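Local coordinates for protein phiAB6 tailspike (Unidentified phage, PDB 5JS4) that probably fragments the exopolysaccharide of Acinetobacter baumannii as the trimeric tailspike of a bacteriophage, at residues Glu356-Leu361 with Val378-Val383; Ile400-Pro405 with Met428-Asp433; Gly488-Gly493 with Gly518-Ser523; Ala671-Gln676 with Val696-Ser701. All coordinates share one frame; numbering follows the deposited sequence.

Overall arrangement
Contacts 1, 2 and 3 lie in the parallel beta-helix. Contact 4 is in an antiparallel sheet near the C-terminal end, its centre about 64 Å from that of contact 3 and about 87 Å from that of contact 1. Contacts 1 and 2 touch, their centres about 10 Å apart, because strands 374-379 and 398-402 are neighbours in one parallel sheet; Val378 N and Tyr401 O probably hydrogen-bond. Contact 3 is about 22 Å from contact 2, centre to centre. Gly518 of contact 3 lies about 5 Å from a bound malonic acid, probably from the crystallisation liquor, that sits by Tyr487, Asn531, Ala532 and Gly533. Contacts 1, 3 and 4 reach neighbouring subunits; contact 2 does not.

Contact 1: residues Glu356-Leu361 with Val378-Val383; sequences EIDGYL and VKQALV
Ile357 and Val378 pair in parallel, as do Asp358 and Lys379, on adjacent coils of the beta-helix. Lys379 N donates to Ile357 O at 2.9 Å and 172°. Gly359 N then donates to Lys379 O. Here both chains turn a corner, and the register slips by two residues in a beta bulge. Beyond it Tyr360 pairs with Val383. Val383 N donates to Gly359 O, and Leu361 N to Val383 O at 3.0 Å. Gly359 CA makes a CA-H...O contact with Ala381 O at 3.3 Å.

Lys379 bends at chi2 and chi3, which lays its CD and CE beside the carboxylate of Glu356. The charges stay apart, with Glu356 OE1 4.0 Å from Lys379 NZ, beyond a salt bridge. A water instead joins NZ to Glu356 OE2, which also bonds to Thr328 OG1. Val383 CG1 sits between its own backbone N and carbonyl carbon (chi1 37°) and touches Tyr360 CD1 at 3.6 Å. Leu361 CG lies over the centre of one face of the Tyr360 ring. The hydroxyl of that ring is hydrogen-bonded to Tyr393 of the second subunit. At the corner Asp358 forms an Asx turn: its OD2 accepts from Tyr360 N at 3.1 Å, met from above the carboxylate plane.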
# COMPACT_ATOMS: atom_id res chain seq x y z
N GLU A 356 -20.64 -17.56 -15.17
CA GLU A 356 -20.30 -16.47 -16.07
C GLU A 356 -20.91 -15.18 -15.56
O GLU A 356 -22.12 -15.12 -15.29
CB GLU A 356 -20.80 -16.76 -17.49
CG GLU A 356 -20.06 -17.91 -18.14
CD GLU A 356 -20.52 -18.22 -19.55
OE1 GLU A 356 -21.23 -17.40 -20.16
OE2 GLU A 356 -20.16 -19.31 -20.05
N ILE A 357 -20.07 -14.16 -15.41
CA ILE A 357 -20.48 -12.86 -14.89
C ILE A 357 -19.84 -11.77 -15.73
O ILE A 357 -18.68 -11.88 -16.13
CB ILE A 357 -20.11 -12.72 -13.39
CG1 ILE A 357 -20.64 -11.40 -12.83
CG2 ILE A 357 -18.60 -12.86 -13.18
CD1 ILE A 357 -20.52 -11.28 -11.32
N ASP A 358 -20.59 -10.71 -16.03
CA ASP A 358 -20.05 -9.63 -16.86
C ASP A 358 -18.99 -8.83 -16.10
O ASP A 358 -19.08 -8.65 -14.89
CB ASP A 358 -21.16 -8.71 -17.36
CG ASP A 358 -20.69 -7.80 -18.48
OD1 ASP A 358 -20.51 -8.30 -19.61
OD2 ASP A 358 -20.49 -6.60 -18.22
N GLY A 359 -17.99 -8.35 -16.84
CA GLY A 359 -16.89 -7.61 -16.23
C GLY A 359 -17.22 -6.21 -15.74
O GLY A 359 -16.49 -5.67 -14.91
N TYR A 360 -18.31 -5.62 -16.24
CA TYR A 360 -18.69 -4.26 -15.85
C TYR A 360 -19.64 -4.26 -14.66
O TYR A 360 -20.79 -4.71 -14.77
CB TYR A 360 -19.33 -3.51 -17.03
CG TYR A 360 -19.83 -2.11 -16.72
CD1 TYR A 360 -19.02 -1.17 -16.07
CD2 TYR A 360 -21.11 -1.71 -17.09
CE1 TYR A 360 -19.47 0.11 -15.80
CE2 TYR A 360 -21.57 -0.43 -16.81
CZ TYR A 360 -20.76 0.47 -16.17
OH TYR A 360 -21.22 1.75 -15.91
N LEU A 361 -19.15 -3.77 -13.52
CA LEU A 361 -19.90 -3.67 -12.26
C LEU A 361 -20.19 -5.03 -11.64
O LEU A 361 -21.22 -5.65 -11.91
CB LEU A 361 -21.20 -2.87 -12.42
CG LEU A 361 -21.07 -1.45 -12.97
CD1 LEU A 361 -22.42 -0.74 -12.86
CD2 LEU A 361 -19.99 -0.64 -12.27
N VAL A 378 -15.21 -14.54 -16.42
CA VAL A 378 -15.57 -13.14 -16.64
C VAL A 378 -15.87 -12.94 -18.12
O VAL A 378 -15.06 -13.29 -18.97
CB VAL A 378 -14.42 -12.19 -16.24
CG1 VAL A 378 -14.83 -10.74 -16.46
CG2 VAL A 378 -14.01 -12.42 -14.79
N LYS A 379 -17.04 -12.37 -18.41
CA LYS A 379 -17.42 -12.06 -19.78
C LYS A 379 -17.09 -10.60 -20.09
O LYS A 379 -17.13 -9.74 -19.20
CB LYS A 379 -18.90 -12.36 -20.02
CG LYS A 379 -19.32 -13.79 -19.69
CD LYS A 379 -18.60 -14.85 -20.50
CE LYS A 379 -19.15 -14.95 -21.92
NZ LYS A 379 -18.44 -16.00 -22.71
N GLN A 380 -16.76 -10.34 -21.35
CA GLN A 380 -16.24 -9.05 -21.79
C GLN A 380 -15.00 -8.66 -20.97
O GLN A 380 -14.15 -9.52 -20.73
CB GLN A 380 -17.35 -7.99 -21.79
CG GLN A 380 -18.48 -8.32 -22.75
CD GLN A 380 -17.98 -8.59 -24.17
OE1 GLN A 380 -17.19 -7.81 -24.71
NE2 GLN A 380 -18.42 -9.70 -24.76
N ALA A 381 -14.88 -7.41 -20.54
CA ALA A 381 -13.67 -6.96 -19.83
C ALA A 381 -14.01 -6.35 -18.48
O ALA A 381 -15.10 -5.83 -18.28
CB ALA A 381 -12.90 -5.96 -20.68
N LEU A 382 -13.06 -6.42 -17.56
CA LEU A 382 -13.24 -5.82 -16.24
C LEU A 382 -13.41 -4.31 -16.33
O LEU A 382 -12.74 -3.65 -17.12
CB LEU A 382 -12.04 -6.09 -15.32
CG LEU A 382 -11.54 -7.51 -15.11
CD1 LEU A 382 -10.38 -7.50 -14.13
CD2 LEU A 382 -12.66 -8.40 -14.60
N VAL A 383 -14.31 -3.78 -15.52
CA VAL A 383 -14.35 -2.36 -15.20
C VAL A 383 -15.29 -2.19 -14.00
O VAL A 383 -16.45 -2.60 -14.06
CB VAL A 383 -14.73 -1.47 -16.41
CG1 VAL A 383 -15.79 -2.13 -17.29
CG2 VAL A 383 -15.16 -0.07 -15.96
O HOH W 1 -18.16 -18.62 -21.92

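Contact 2: residues Ile400-Pro405 with Met428-Asp433; sequences IYCEDP and MIFDRD
The Tyr401 ring has Glu403 N over one face, offset toward the rim, and the carboxylate of Asp431 at its edge. The ring and carboxylate planes are 65° apart. Tyr401 OH donates to Asp431 OD2 at 2.6 Å, on the syn side, 31° out of the carboxylate plane. The Arg432 guanidinium has Pro405 O over the centre of one face, 4.0 Å above the plane. At its edge, in plane, lie Glu403 O and a water. Arg432 NH2 donates to Glu403 O at 2.9 Å and 136°, and the same water links it to Glu403 OE2. The extended arginine chain carries the group across to the loop after Cys402.

The strands are neighbours in a parallel sheet of the beta-helix. Ile429 N donates to Ile400 O, Cys402 N to Ile429 O and Asp431 N to Cys402 O. On the inner face Ile400 and Met428 lie side by side, and Ile400 CD1 is 3.8 Å from Met428 CE; Phe415 packs on both. Next to them Cys402 CB meets Phe430 CD1 at 3.7 Å. Two waters link Asp404 OD2 to Asp433, one to its N and one to its O. Asp404 OD1 accepts from Arg408 N and OD2 from Val409 N.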
# COMPACT_ATOMS: atom_id res chain seq x y z
N ILE A 400 -9.90 -17.80 -11.92
CA ILE A 400 -10.58 -16.70 -12.59
C ILE A 400 -10.06 -16.59 -14.02
O ILE A 400 -8.85 -16.51 -14.24
CB ILE A 400 -10.34 -15.36 -11.86
CG1 ILE A 400 -10.78 -15.47 -10.39
CG2 ILE A 400 -11.08 -14.23 -12.55
CD1 ILE A 400 -10.30 -14.33 -9.51
N TYR A 401 -10.97 -16.60 -14.99
CA TYR A 401 -10.61 -16.54 -16.41
C TYR A 401 -11.34 -15.40 -17.11
O TYR A 401 -12.56 -15.29 -17.02
CB TYR A 401 -10.96 -17.87 -17.09
CG TYR A 401 -10.78 -17.84 -18.60
CD1 TYR A 401 -9.59 -17.41 -19.17
CD2 TYR A 401 -11.81 -18.25 -19.45
CE1 TYR A 401 -9.42 -17.38 -20.55
CE2 TYR A 401 -11.64 -18.23 -20.83
CZ TYR A 401 -10.45 -17.79 -21.37
OH TYR A 401 -10.28 -17.76 -22.74
N CYS A 402 -10.57 -14.55 -17.79
CA CYS A 402 -11.13 -13.45 -18.59
C CYS A 402 -10.55 -13.49 -20.00
O CYS A 402 -9.38 -13.15 -20.22
CB CYS A 402 -10.83 -12.10 -17.92
SG CYS A 402 -11.43 -10.67 -18.84
N GLU A 403 -11.38 -13.89 -20.96
CA GLU A 403 -10.98 -14.00 -22.36
C GLU A 403 -10.85 -12.63 -23.02
O GLU A 403 -9.90 -12.39 -23.78
CB GLU A 403 -12.00 -14.86 -23.12
CG GLU A 403 -11.65 -15.12 -24.58
CD GLU A 403 -12.74 -15.87 -25.33
OE1 GLU A 403 -13.81 -16.14 -24.76
OE2 GLU A 403 -12.51 -16.19 -26.52
N ASP A 404 -11.81 -11.75 -22.75
CA ASP A 404 -11.92 -10.44 -23.39
C ASP A 404 -11.84 -10.58 -24.92
O ASP A 404 -10.96 -10.00 -25.55
CB ASP A 404 -10.83 -9.49 -22.86
CG ASP A 404 -11.04 -8.03 -23.29
OD1 ASP A 404 -12.11 -7.70 -23.85
OD2 ASP A 404 -10.13 -7.21 -23.06
N PRO A 405 -12.76 -11.36 -25.51
CA PRO A 405 -12.66 -11.69 -26.94
C PRO A 405 -12.64 -10.49 -27.88
O PRO A 405 -12.05 -10.58 -28.96
CB PRO A 405 -13.91 -12.56 -27.19
CG PRO A 405 -14.85 -12.22 -26.08
CD PRO A 405 -13.98 -11.93 -24.90
N MET A 428 -5.15 -17.09 -12.05
CA MET A 428 -5.89 -16.19 -12.92
C MET A 428 -5.29 -16.17 -14.32
O MET A 428 -4.07 -16.11 -14.47
CB MET A 428 -5.88 -14.77 -12.36
CG MET A 428 -6.42 -14.65 -10.95
SD MET A 428 -6.47 -12.95 -10.36
CE MET A 428 -7.77 -12.25 -11.36
N ILE A 429 -6.15 -16.21 -15.34
CA ILE A 429 -5.73 -16.09 -16.73
C ILE A 429 -6.51 -14.97 -17.41
O ILE A 429 -7.73 -15.03 -17.52
CB ILE A 429 -5.95 -17.40 -17.52
CG1 ILE A 429 -5.14 -18.55 -16.90
CG2 ILE A 429 -5.55 -17.21 -18.98
CD1 ILE A 429 -5.46 -19.91 -17.47
N PHE A 430 -5.77 -13.96 -17.86
CA PHE A 430 -6.27 -12.94 -18.76
C PHE A 430 -5.66 -13.22 -20.13
O PHE A 430 -4.45 -13.16 -20.28
CB PHE A 430 -5.85 -11.55 -18.30
CG PHE A 430 -6.43 -11.14 -16.97
CD1 PHE A 430 -7.65 -10.48 -16.91
CD2 PHE A 430 -5.75 -11.40 -15.79
CE1 PHE A 430 -8.18 -10.09 -15.69
CE2 PHE A 430 -6.28 -11.01 -14.57
CZ PHE A 430 -7.50 -10.36 -14.52
N ASP A 431 -6.48 -13.55 -21.12
CA ASP A 431 -5.95 -13.79 -22.47
C ASP A 431 -5.37 -12.51 -23.08
O ASP A 431 -4.51 -12.58 -23.96
CB ASP A 431 -7.03 -14.35 -23.40
CG ASP A 431 -7.36 -15.81 -23.12
OD1 ASP A 431 -6.61 -16.48 -22.38
OD2 ASP A 431 -8.39 -16.28 -23.64
N ARG A 432 -5.83 -11.35 -22.63
CA ARG A 432 -5.39 -10.09 -23.18
C ARG A 432 -4.90 -9.11 -22.09
O ARG A 432 -4.08 -9.50 -21.26
CB ARG A 432 -6.48 -9.51 -24.10
CG ARG A 432 -6.76 -10.43 -25.29
CD ARG A 432 -7.81 -9.86 -26.22
NE ARG A 432 -7.90 -10.63 -27.46
CZ ARG A 432 -8.47 -11.83 -27.58
NH1 ARG A 432 -8.48 -12.43 -28.77
NH2 ARG A 432 -9.03 -12.45 -26.54
N ASP A 433 -5.40 -7.87 -22.09
CA ASP A 433 -4.72 -6.77 -21.39
C ASP A 433 -5.45 -6.31 -20.13
O ASP A 433 -6.67 -6.25 -20.10
CB ASP A 433 -4.55 -5.58 -22.33
CG ASP A 433 -3.79 -5.93 -23.59
OD1 ASP A 433 -3.22 -7.04 -23.68
OD2 ASP A 433 -3.75 -5.08 -24.51
O HOH W 2 -8.02 -10.68 -20.79
O HOH W 3 -10.49 -14.68 -27.84
O HOH W 4 -8.78 -8.02 -20.74
O HOH W 5 -7.48 -6.52 -23.71

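Contact 3: residues Gly488-Gly493 with Gly518-Ser523; sequences GNSFTG and GGVSVS
Strands 489-491 and 519-523 belong to the parallel beta-helix and run side by side, their axes 4.6 Å apart at 12°. Asn489 pairs with Gly519, Ser490 with Val520 and Phe491 with Ser521. Phe491 N donates to Val520 O at 2.8 Å and 166°. Val522 N donates to Phe491 O and Val520 N to Asn489 O.

Gly518 O takes two donors from Asn489. Asn489 N donates to Gly518 O at 3.2 Å, and Asn489 ND2 adds a weak bond to Gly518 O at 3.3 Å. The amide is held more firmly from outside: OD1 accepts from Cys459 N and ND2 donates to Val456 O.

Phe491 has CG anti to its carbonyl carbon (chi1 -52°), which brings its ring back along the strand toward the glycines. Phe491 CE2 is 3.8 Å from Gly518 O and Phe491 CD2 is 3.6 Å from Val520 O. The ring's CE2 also lies near Gly519 CA. On the other face Val520 CG1 lies against Ser490 CA. Further along, Thr492 CG2 meets Val522 CG2 at 4.1 Å. A water donates to both Thr492 O and Val522 O.

Strand 489-491 also pairs with strand 460-469 of the preceding coil. Strand 519-523 continues into an antiparallel pairing with strand 526-530. Phe491 and Ser521 face the loop of Thr505, and Ser521 OG bonds to Thr505 O. Val520 and Val522 pack on other subunits, consistent with a place near the trimer axis: Val522 packs on Val522 of the second subunit and Val520 of the third.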
# COMPACT_ATOMS: atom_id res chain seq x y z
N GLY A 488 4.58 0.24 -15.82
CA GLY A 488 3.81 1.20 -15.04
C GLY A 488 3.28 0.68 -13.71
O GLY A 488 2.46 1.33 -13.08
N ASN A 489 3.79 -0.47 -13.27
CA ASN A 489 3.20 -1.18 -12.14
C ASN A 489 3.79 -0.79 -10.79
O ASN A 489 4.86 -0.20 -10.71
CB ASN A 489 3.33 -2.68 -12.35
CG ASN A 489 2.61 -3.15 -13.60
OD1 ASN A 489 1.39 -3.01 -13.70
ND2 ASN A 489 3.35 -3.68 -14.56
N SER A 490 3.05 -1.14 -9.74
CA SER A 490 3.48 -0.98 -8.37
C SER A 490 3.57 -2.36 -7.74
O SER A 490 2.54 -2.99 -7.49
CB SER A 490 2.48 -0.12 -7.59
OG SER A 490 2.33 1.16 -8.18
N PHE A 491 4.79 -2.83 -7.50
CA PHE A 491 5.03 -4.09 -6.82
C PHE A 491 5.42 -3.76 -5.39
O PHE A 491 6.59 -3.80 -5.01
CB PHE A 491 6.14 -4.88 -7.53
CG PHE A 491 5.91 -5.05 -9.01
CD1 PHE A 491 4.85 -5.82 -9.48
CD2 PHE A 491 6.77 -4.46 -9.93
CE1 PHE A 491 4.65 -5.99 -10.84
CE2 PHE A 491 6.57 -4.63 -11.29
CZ PHE A 491 5.51 -5.39 -11.74
N THR A 492 4.42 -3.42 -4.58
CA THR A 492 4.67 -2.75 -3.31
C THR A 492 4.26 -3.56 -2.08
O THR A 492 4.06 -3.00 -1.00
CB THR A 492 4.00 -1.36 -3.30
OG1 THR A 492 2.61 -1.49 -3.62
CG2 THR A 492 4.67 -0.46 -4.32
N GLY A 493 4.17 -4.88 -2.23
CA GLY A 493 4.08 -5.78 -1.09
C GLY A 493 5.15 -6.85 -1.21
O GLY A 493 5.69 -7.08 -2.29
N GLY A 518 8.20 -3.76 -15.85
CA GLY A 518 8.35 -2.36 -15.50
C GLY A 518 7.51 -1.93 -14.32
O GLY A 518 6.32 -2.26 -14.23
N GLY A 519 8.13 -1.19 -13.41
CA GLY A 519 7.43 -0.63 -12.28
C GLY A 519 8.35 -0.29 -11.12
O GLY A 519 9.57 -0.44 -11.19
N VAL A 520 7.72 0.19 -10.06
CA VAL A 520 8.40 0.42 -8.79
C VAL A 520 8.20 -0.84 -7.95
O VAL A 520 7.13 -1.43 -7.97
CB VAL A 520 7.86 1.69 -8.08
CG1 VAL A 520 6.39 1.55 -7.70
CG2 VAL A 520 8.70 2.02 -6.85
N SER A 521 9.25 -1.24 -7.24
CA SER A 521 9.18 -2.40 -6.36
C SER A 521 9.65 -1.98 -4.98
O SER A 521 10.75 -1.44 -4.83
CB SER A 521 10.05 -3.54 -6.91
OG SER A 521 9.79 -4.76 -6.23
N VAL A 522 8.80 -2.19 -3.98
CA VAL A 522 9.09 -1.78 -2.60
C VAL A 522 8.79 -2.93 -1.66
O VAL A 522 7.66 -3.40 -1.59
CB VAL A 522 8.24 -0.57 -2.18
CG1 VAL A 522 8.54 -0.16 -0.74
CG2 VAL A 522 8.48 0.60 -3.12
N SER A 523 9.82 -3.39 -0.95
CA SER A 523 9.67 -4.37 0.11
C SER A 523 10.92 -4.34 0.97
O SER A 523 11.84 -3.56 0.71
CB SER A 523 9.49 -5.78 -0.47
OG SER A 523 10.72 -6.31 -0.91
O HOH W 6 6.27 -3.31 0.77

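Contact 4: residues Ala671-Gln676 with Val696-Ser701; sequences ATHGIQ and VFWRDS
Phe697 and Trp698 have the most surface buried here, and His673 packs on the latter. His673 and Trp698 lie side by side and point the same way. His673 CB sits over the six-membered ring of Trp698, 3.9 Å from its centroid, a CH-pi contact. The imidazole then turns its edge toward that face in an offset edge-to-face pair, with centroids 5.2 Å apart and planes at 76°. The imidazole CG lies between the backbone N and the carbonyl carbon (chi1 54°), which brings His673 CD2 within 3.6 Å of Trp698 CH2. Ala671 CB touches the indole at Trp698 CE3, also at 3.6 Å. Val696 CG1 lies over the same indole face as His673 CB, near the rim.

The two strands, 672-676 and 696-699, form an antiparallel pair in a sheet of the C-terminal region. Thr672-Arg699 and Gly674-Phe697 are hydrogen-bonded pairs; His673-Trp698 and Ile675-Val696 are non-hydrogen-bonded. Phe697 N donates to Gly674 O at 2.9 Å.

On the other face Phe697 has Gly674 O in plane at its ring edge. Gln676 CB reaches Phe697 CE1 at 3.8 Å, and the Gln676 amide stands steeply to the ring, the planes 84° apart. A water joins Thr672 O to Arg699 NH1. This face meets the second subunit, where Gln676 NE2 bonds to Gly666 O and Arg699 NH1 to Gly668 O. On the indole side Phe711 forms an edge-to-face pair with Trp698, and Val656 packs against both Trp698 and His673.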
# COMPACT_ATOMS: atom_id res chain seq x y z
N ALA A 671 64.78 22.47 -16.20
CA ALA A 671 64.57 23.86 -16.57
C ALA A 671 63.76 24.55 -15.49
O ALA A 671 63.07 23.89 -14.70
CB ALA A 671 63.86 23.95 -17.91
N THR A 672 63.83 25.87 -15.47
CA THR A 672 63.18 26.70 -14.46
C THR A 672 62.11 27.53 -15.13
O THR A 672 62.35 28.12 -16.18
CB THR A 672 64.22 27.62 -13.80
OG1 THR A 672 65.22 26.82 -13.16
CG2 THR A 672 63.58 28.56 -12.77
N HIS A 673 60.92 27.58 -14.52
CA HIS A 673 59.80 28.33 -15.10
C HIS A 673 59.41 29.57 -14.31
O HIS A 673 59.65 29.68 -13.12
CB HIS A 673 58.55 27.44 -15.27
CG HIS A 673 58.13 26.73 -14.02
ND1 HIS A 673 57.31 27.30 -13.07
CD2 HIS A 673 58.40 25.48 -13.58
CE1 HIS A 673 57.11 26.44 -12.09
NE2 HIS A 673 57.76 25.33 -12.37
N GLY A 674 58.82 30.50 -15.04
CA GLY A 674 58.09 31.62 -14.47
C GLY A 674 56.84 31.81 -15.31
O GLY A 674 56.76 31.27 -16.42
N ILE A 675 55.87 32.55 -14.80
CA ILE A 675 54.65 32.80 -15.54
C ILE A 675 54.34 34.28 -15.71
O ILE A 675 54.93 35.14 -15.05
CB ILE A 675 53.43 32.06 -14.94
CG1 ILE A 675 53.27 32.37 -13.46
CG2 ILE A 675 53.56 30.56 -15.16
CD1 ILE A 675 51.89 32.03 -12.92
N GLN A 676 53.43 34.55 -16.63
CA GLN A 676 52.89 35.89 -16.86
C GLN A 676 51.45 35.73 -17.29
O GLN A 676 51.15 34.89 -18.14
CB GLN A 676 53.68 36.59 -17.96
CG GLN A 676 53.22 38.01 -18.25
CD GLN A 676 54.02 38.62 -19.38
OE1 GLN A 676 53.83 38.26 -20.54
NE2 GLN A 676 54.94 39.52 -19.04
N VAL A 696 53.89 30.60 -19.94
CA VAL A 696 54.94 29.90 -19.20
C VAL A 696 56.25 30.15 -19.92
O VAL A 696 56.34 29.95 -21.14
CB VAL A 696 54.67 28.39 -19.14
CG1 VAL A 696 55.75 27.69 -18.32
CG2 VAL A 696 53.29 28.11 -18.57
N PHE A 697 57.25 30.59 -19.17
CA PHE A 697 58.60 30.86 -19.67
C PHE A 697 59.53 29.82 -19.07
O PHE A 697 59.52 29.62 -17.86
CB PHE A 697 59.09 32.25 -19.22
CG PHE A 697 58.31 33.40 -19.80
CD1 PHE A 697 57.01 33.67 -19.38
CD2 PHE A 697 58.89 34.24 -20.74
CE1 PHE A 697 56.31 34.74 -19.90
CE2 PHE A 697 58.19 35.32 -21.26
CZ PHE A 697 56.90 35.56 -20.85
N TRP A 698 60.32 29.16 -19.92
CA TRP A 698 61.26 28.13 -19.48
C TRP A 698 62.70 28.55 -19.76
O TRP A 698 63.01 28.98 -20.87
CB TRP A 698 61.01 26.83 -20.23
CG TRP A 698 59.77 26.09 -19.85
CD1 TRP A 698 58.60 26.02 -20.55
CD2 TRP A 698 59.58 25.29 -18.67
NE1 TRP A 698 57.70 25.22 -19.89
CE2 TRP A 698 58.28 24.77 -18.73
CE3 TRP A 698 60.39 24.97 -17.58
CZ2 TRP A 698 57.76 23.93 -17.74
CZ3 TRP A 698 59.88 24.14 -16.59
CH2 TRP A 698 58.58 23.63 -16.68
N ARG A 699 63.57 28.38 -18.77
CA ARG A 699 64.98 28.74 -18.91
C ARG A 699 65.91 27.66 -18.37
O ARG A 699 65.55 26.93 -17.43
CB ARG A 699 65.26 30.07 -18.22
CG ARG A 699 64.51 31.24 -18.84
CD ARG A 699 64.78 32.55 -18.12
NE ARG A 699 63.95 33.63 -18.66
CZ ARG A 699 62.69 33.87 -18.33
NH1 ARG A 699 62.05 33.11 -17.44
NH2 ARG A 699 62.04 34.89 -18.89
N ASP A 700 67.10 27.56 -18.96
CA ASP A 700 68.12 26.62 -18.49
C ASP A 700 68.91 27.21 -17.31
O ASP A 700 68.61 28.31 -16.85
CB ASP A 700 69.05 26.19 -19.64
CG ASP A 700 69.84 27.34 -20.25
OD1 ASP A 700 70.07 28.37 -19.57
OD2 ASP A 700 70.25 27.22 -21.42
N SER A 701 69.92 26.47 -16.83
CA SER A 701 70.70 26.89 -15.66
C SER A 701 71.52 28.17 -15.88
O SER A 701 71.93 28.81 -14.92
CB SER A 701 71.62 25.75 -15.21
OG SER A 701 72.50 25.36 -16.25
O HOH W 7 62.83 30.95 -15.73
O HOH W 8 67.16 26.06 -14.93